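Local coordinates for protein xyloglucan-specific endo-beta-1,4-glucanase GH12 (Aspergillus niveus, PDB 4NPR) that probably hydrolyses internal beta-1,4-glucosidic linkages of xyloglucan with retention of the anomeric configuration, as a family 12 glycoside hydrolase, at residues 106-111 against 121-126. Sequence-based numbering, arbitrary orientation.
With SO4 (sulfate ion), chain C.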
# COMPACT_ATOMS: atom_id res chain seq x y z
N SER A 106 7.72 -10.90 0.93
CA SER A 106 8.05 -9.46 1.09
C SER A 106 8.65 -9.18 2.46
O SER A 106 8.21 -9.75 3.45
CB SER A 106 6.78 -8.60 0.96
OG SER A 106 7.06 -7.19 1.00
N THR A 107 9.60 -8.25 2.54
CA THR A 107 10.10 -7.80 3.83
C THR A 107 10.10 -6.28 3.85
O THR A 107 10.54 -5.66 2.90
CB THR A 107 11.54 -8.34 4.11
OG1 THR A 107 11.53 -9.79 4.20
CG2 THR A 107 12.13 -7.73 5.44
N TRP A 108 9.64 -5.70 4.96
CA TRP A 108 9.41 -4.28 5.03
C TRP A 108 9.71 -3.84 6.44
O TRP A 108 9.22 -4.43 7.37
CB TRP A 108 7.94 -3.95 4.71
CG TRP A 108 7.61 -2.52 4.34
CD1 TRP A 108 8.49 -1.47 4.17
CD2 TRP A 108 6.32 -2.00 3.98
NE1 TRP A 108 7.82 -0.33 3.79
CE2 TRP A 108 6.49 -0.64 3.65
CE3 TRP A 108 5.05 -2.55 3.91
CZ2 TRP A 108 5.43 0.16 3.27
CZ3 TRP A 108 4.00 -1.76 3.53
CH2 TRP A 108 4.19 -0.41 3.21
N LYS A 109 10.52 -2.80 6.55
CA LYS A 109 10.76 -2.11 7.77
C LYS A 109 10.51 -0.62 7.53
O LYS A 109 11.09 -0.02 6.59
CB LYS A 109 12.22 -2.33 8.18
CG LYS A 109 12.70 -1.43 9.31
CD LYS A 109 11.81 -1.65 10.53
CE LYS A 109 12.44 -1.10 11.79
NZ LYS A 109 12.20 0.35 11.85
N TRP A 110 9.68 0.01 8.36
CA TRP A 110 9.39 1.45 8.23
C TRP A 110 9.29 2.14 9.56
O TRP A 110 9.15 1.51 10.61
CB TRP A 110 8.09 1.71 7.47
CG TRP A 110 6.86 1.07 8.08
CD1 TRP A 110 6.42 -0.16 7.83
CD2 TRP A 110 5.97 1.63 9.08
NE1 TRP A 110 5.29 -0.44 8.60
CE2 TRP A 110 5.00 0.65 9.37
CE3 TRP A 110 5.90 2.84 9.75
CZ2 TRP A 110 3.95 0.86 10.25
CZ3 TRP A 110 4.85 3.04 10.69
CH2 TRP A 110 3.90 2.05 10.92
N ASN A 111 9.32 3.46 9.47
CA ASN A 111 9.17 4.36 10.61
C ASN A 111 8.45 5.68 10.25
O ASN A 111 8.64 6.22 9.18
CB ASN A 111 10.54 4.67 11.21
CG ASN A 111 10.42 5.40 12.51
OD1 ASN A 111 9.87 4.83 13.48
ND2 ASN A 111 10.83 6.69 12.55
N VAL A 121 -0.09 3.01 6.42
CA VAL A 121 1.05 2.35 5.80
C VAL A 121 0.54 1.01 5.31
O VAL A 121 0.05 0.22 6.08
CB VAL A 121 2.23 2.14 6.78
CG1 VAL A 121 3.46 1.62 6.03
CG2 VAL A 121 2.56 3.42 7.52
N ALA A 122 0.69 0.74 4.02
CA ALA A 122 -0.11 -0.25 3.36
C ALA A 122 0.58 -0.77 2.11
O ALA A 122 1.26 -0.00 1.40
CB ALA A 122 -1.45 0.36 2.99
N TYR A 123 0.45 -2.09 1.92
CA TYR A 123 0.48 -2.72 0.63
C TYR A 123 -0.85 -2.44 -0.05
O TYR A 123 -1.89 -2.42 0.62
CB TYR A 123 0.65 -4.24 0.67
CG TYR A 123 1.90 -4.75 1.28
CD1 TYR A 123 2.01 -4.90 2.67
CD2 TYR A 123 2.97 -5.09 0.51
CE1 TYR A 123 3.17 -5.37 3.26
CE2 TYR A 123 4.13 -5.59 1.07
CZ TYR A 123 4.25 -5.71 2.44
OH TYR A 123 5.42 -6.23 3.01
N ASP A 124 -0.76 -2.25 -1.37
CA ASP A 124 -1.87 -2.15 -2.28
C ASP A 124 -1.65 -3.08 -3.48
O ASP A 124 -0.79 -2.84 -4.31
CB ASP A 124 -1.97 -0.71 -2.74
CG ASP A 124 -3.38 -0.27 -2.95
OD1 ASP A 124 -4.31 -1.06 -2.67
OD2 ASP A 124 -3.57 0.89 -3.37
N MET A 125 -2.43 -4.16 -3.57
CA MET A 125 -2.32 -5.14 -4.62
C MET A 125 -3.62 -5.25 -5.41
O MET A 125 -4.70 -5.32 -4.84
CB MET A 125 -2.00 -6.49 -4.03
CG MET A 125 -0.72 -6.50 -3.22
SD MET A 125 -0.53 -8.14 -2.51
CE MET A 125 -1.50 -7.93 -1.02
N PHE A 126 -3.50 -5.30 -6.72
CA PHE A 126 -4.61 -5.14 -7.61
C PHE A 126 -4.79 -6.37 -8.48
O PHE A 126 -3.80 -6.94 -8.96
CB PHE A 126 -4.31 -3.94 -8.47
CG PHE A 126 -4.43 -2.64 -7.75
CD1 PHE A 126 -5.68 -2.08 -7.53
CD2 PHE A 126 -3.30 -2.00 -7.25
CE1 PHE A 126 -5.81 -0.88 -6.85
CE2 PHE A 126 -3.41 -0.80 -6.59
CZ PHE A 126 -4.67 -0.23 -6.37
S SO4 C . 15.47 -8.77 1.91
O1 SO4 C . 14.59 -9.16 3.04
O2 SO4 C . 15.14 -7.36 1.57
O3 SO4 C . 16.89 -8.87 2.38
O4 SO4 C . 15.26 -9.65 0.72
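Trp108 meets Tyr123 edge-on: the six-membered ring of the indole turns its CE3-CZ3 rim toward the phenol face, with centroids 4.9 Å apart and planes at 76°, a T-shaped stack. Between these two rings the shortest approach is Trp108 CE3 to Tyr123 CE1, 3.5 Å. With CG anti to the backbone N (chi1 -162°), Trp108 points from its own sheet toward the opposing one, and its far corner CH2 comes within 3.6 Å of Val121 CG1. That methyl also serves Trp110: it stands 3.7 Å from the centroid of the five-membered ring and 6° off its normal, a CH-pi contact over the face, while Val121 CG2 covers the six-membered part. At the hydroxyl end of Tyr123, OH donates to Ser106 OG (2.8 Å), which approaches the phenol at its edge. Ser106 OG is bonded in turn to Ser239 O, which ties the buried hydroxyl pair to the adjacent strand. The axes of segments 106-111 and 121-126 approach to 10.1 Å, roughly antiparallel, the spacing of facing layers in the beta-jelly roll: strand 105-113 lies between 231-240 and 192-196 in one sheet, strand 117-128 between 215-226 and 137-146 in the other, and Trp108 spans the core to touch Ala221 and Leu143.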